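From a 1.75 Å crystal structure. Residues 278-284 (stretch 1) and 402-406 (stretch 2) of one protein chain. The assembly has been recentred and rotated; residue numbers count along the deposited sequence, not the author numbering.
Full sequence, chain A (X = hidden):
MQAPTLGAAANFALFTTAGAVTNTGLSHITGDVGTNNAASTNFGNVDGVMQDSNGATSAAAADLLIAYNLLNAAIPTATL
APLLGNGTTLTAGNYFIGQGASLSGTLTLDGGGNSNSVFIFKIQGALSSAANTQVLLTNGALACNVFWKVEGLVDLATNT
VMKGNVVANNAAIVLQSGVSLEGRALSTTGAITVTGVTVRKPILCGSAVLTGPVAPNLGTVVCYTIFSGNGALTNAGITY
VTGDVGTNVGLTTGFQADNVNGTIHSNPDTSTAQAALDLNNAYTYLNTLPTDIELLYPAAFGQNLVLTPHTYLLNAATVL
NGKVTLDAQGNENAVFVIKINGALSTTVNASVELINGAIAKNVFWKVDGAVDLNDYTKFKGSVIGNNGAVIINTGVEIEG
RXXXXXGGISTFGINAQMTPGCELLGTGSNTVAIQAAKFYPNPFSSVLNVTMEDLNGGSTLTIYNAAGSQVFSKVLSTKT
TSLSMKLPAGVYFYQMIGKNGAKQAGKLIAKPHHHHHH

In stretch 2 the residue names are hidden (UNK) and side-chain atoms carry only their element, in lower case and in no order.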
# COMPACT_ATOMS: atom_id res chain seq x y z
N ASP A 278 11.33 11.67 -25.61
CA ASP A 278 10.61 11.97 -24.39
C ASP A 278 10.42 10.73 -23.52
O ASP A 278 10.47 10.82 -22.30
CB ASP A 278 9.28 12.62 -24.71
CG ASP A 278 9.45 14.03 -25.20
OD1 ASP A 278 10.55 14.58 -25.00
OD2 ASP A 278 8.51 14.60 -25.77
N LEU A 279 10.25 9.58 -24.17
CA LEU A 279 10.17 8.30 -23.44
C LEU A 279 11.49 8.02 -22.71
O LEU A 279 11.48 7.65 -21.54
CB LEU A 279 9.84 7.14 -24.37
CG LEU A 279 9.74 5.75 -23.74
CD1 LEU A 279 8.59 5.73 -22.73
CD2 LEU A 279 9.45 4.72 -24.83
N ASN A 280 12.63 8.18 -23.39
CA ASN A 280 13.91 7.98 -22.73
C ASN A 280 14.10 8.92 -21.55
O ASN A 280 14.61 8.52 -20.50
CB ASN A 280 15.10 8.17 -23.70
CG ASN A 280 15.16 7.08 -24.74
OD1 ASN A 280 14.43 6.09 -24.66
ND2 ASN A 280 16.01 7.26 -25.74
N ASN A 281 13.69 10.18 -21.72
CA ASN A 281 13.83 11.15 -20.62
C ASN A 281 13.00 10.72 -19.40
O ASN A 281 13.50 10.77 -18.26
CB ASN A 281 13.43 12.56 -21.03
CG ASN A 281 14.35 13.18 -22.08
OD1 ASN A 281 15.54 12.88 -22.17
ND2 ASN A 281 13.78 14.10 -22.87
N ALA A 282 11.76 10.29 -19.64
CA ALA A 282 10.88 9.85 -18.56
C ALA A 282 11.44 8.59 -17.86
O ALA A 282 11.40 8.50 -16.62
CB ALA A 282 9.47 9.58 -19.09
N TYR A 283 11.94 7.63 -18.64
CA TYR A 283 12.49 6.42 -18.04
C TYR A 283 13.67 6.76 -17.10
O TYR A 283 13.71 6.30 -15.95
CB TYR A 283 12.92 5.40 -19.11
CG TYR A 283 13.41 4.10 -18.53
CD1 TYR A 283 12.52 3.03 -18.29
CD2 TYR A 283 14.75 3.91 -18.26
CE1 TYR A 283 12.99 1.82 -17.76
CE2 TYR A 283 15.23 2.73 -17.71
CZ TYR A 283 14.35 1.69 -17.47
OH TYR A 283 14.88 0.52 -16.96
N THR A 284 14.61 7.55 -17.60
CA THR A 284 15.75 7.99 -16.79
C THR A 284 15.31 8.73 -15.53
O THR A 284 15.88 8.52 -14.47
CB THR A 284 16.68 8.89 -17.61
OG1 THR A 284 17.06 8.17 -18.79
CG2 THR A 284 17.93 9.30 -16.82
N UNK A 402 1.19 1.79 -22.47
CA UNK A 402 2.28 0.82 -22.38
C UNK A 402 3.34 1.21 -23.41
O UNK A 402 3.04 1.31 -24.60
c UNK A 402 2.93 -1.53 -22.70
c UNK A 402 0.71 -1.01 -21.64
c UNK A 402 1.75 -0.57 -22.70
N UNK A 403 4.55 1.49 -22.92
CA UNK A 403 5.61 2.10 -23.69
C UNK A 403 6.85 1.23 -23.49
O UNK A 403 6.99 0.64 -22.43
c UNK A 403 4.64 4.37 -22.88
c UNK A 403 5.91 3.53 -23.18
c UNK A 403 5.06 5.65 -22.21
c UNK A 403 3.96 4.73 -24.19
N UNK A 404 7.71 1.13 -24.49
CA UNK A 404 9.01 0.50 -24.28
C UNK A 404 10.04 1.32 -25.00
O UNK A 404 9.84 1.71 -26.17
o UNK A 404 10.46 -1.42 -24.52
c UNK A 404 9.12 -0.94 -24.79
N UNK A 405 11.16 1.54 -24.33
CA UNK A 405 12.27 2.26 -24.94
C UNK A 405 12.85 1.47 -26.09
O UNK A 405 13.41 2.04 -27.06
c UNK A 405 12.89 3.32 -22.77
o UNK A 405 13.91 1.24 -23.50
c UNK A 405 13.39 2.51 -23.93
N UNK A 406 12.79 0.16 -25.96
CA UNK A 406 13.40 -0.72 -26.93
C UNK A 406 12.80 -2.11 -26.82
O UNK A 406 12.79 -2.73 -25.76
c UNK A 406 14.91 -0.79 -26.76
o UNK A 406 15.42 -1.54 -27.82

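Position 402 carries three side-chain carbons, one bonded to CA and bearing the other two. A fork at the first carbon with no heteroatom identifies Val-402. It lies in the strand with chi1 in the t well, and its side chain is out of reach of stretch 1, so it takes no part in the contact.

At position 403 there are four carbons, and the chain forks at the second. Its CA-to-CB bond points toward the helix, and CB lies 3.5 Å from CD1 of Leu-279, an apolar contact between two buried side chains. Four carbons branching one atom beyond CB make this Leu-403; branching at CB itself would have indicated isoleucine.

Position 404 has one carbon followed by one oxygen, and its CA-to-CB bond points away from the helix, as expected for the residue after an inward-facing one in a strand. CB, its nearest side-chain atom, lies 5.7 Å from CD2 of Leu-279, but the backbone O approaches that same CD2 of Leu-279 at 3.3 Å. The two side-chain atoms define Ser-404.

The strand ends here, and position 405 is in the following loop. Its first side-chain carbon carries one oxygen and one carbon. That terminal carbon is 3.7 Å from OD1 of Asn-280, 4.1 Å from CG of Leu-279 and 4.2 Å from CB of Tyr-283. A CB bearing both a hydroxyl and a methyl belongs to Thr-405, in the p rotamer. Its CG2 makes these approaches and meets the Tyr-283 ring obliquely, while OG1 is hydrogen-bonded elsewhere in the structure.

Position 406 again shows one carbon and one oxygen, with no contact to stretch 1: its CB lies 7.2 Å from OD1 of Asn-280. This is Ser-406. Its backbone N donates a hydrogen bond to OG of Ser-404 (3.2 Å), linking the end of the strand to the loop.

No hydrogen bond crosses between the two stretches; the contact rests on packing and buries 245 Å² in total. Leu-279 contributes most from the helix: in its t,p rotamer, its CD1 and CD2 both lie near CB of Leu-403 (3.5 and 4.1 Å), and CD2 also lies 3.6 Å from N of Thr-405. Asn-280 and Tyr-283 extend this surface around the methyl of Thr-405. Leu-279 and Tyr-283 are about one helical turn apart, so their CA-to-CB bonds can both point toward stretch 2.

Stretch 2 402-406: VLSTS
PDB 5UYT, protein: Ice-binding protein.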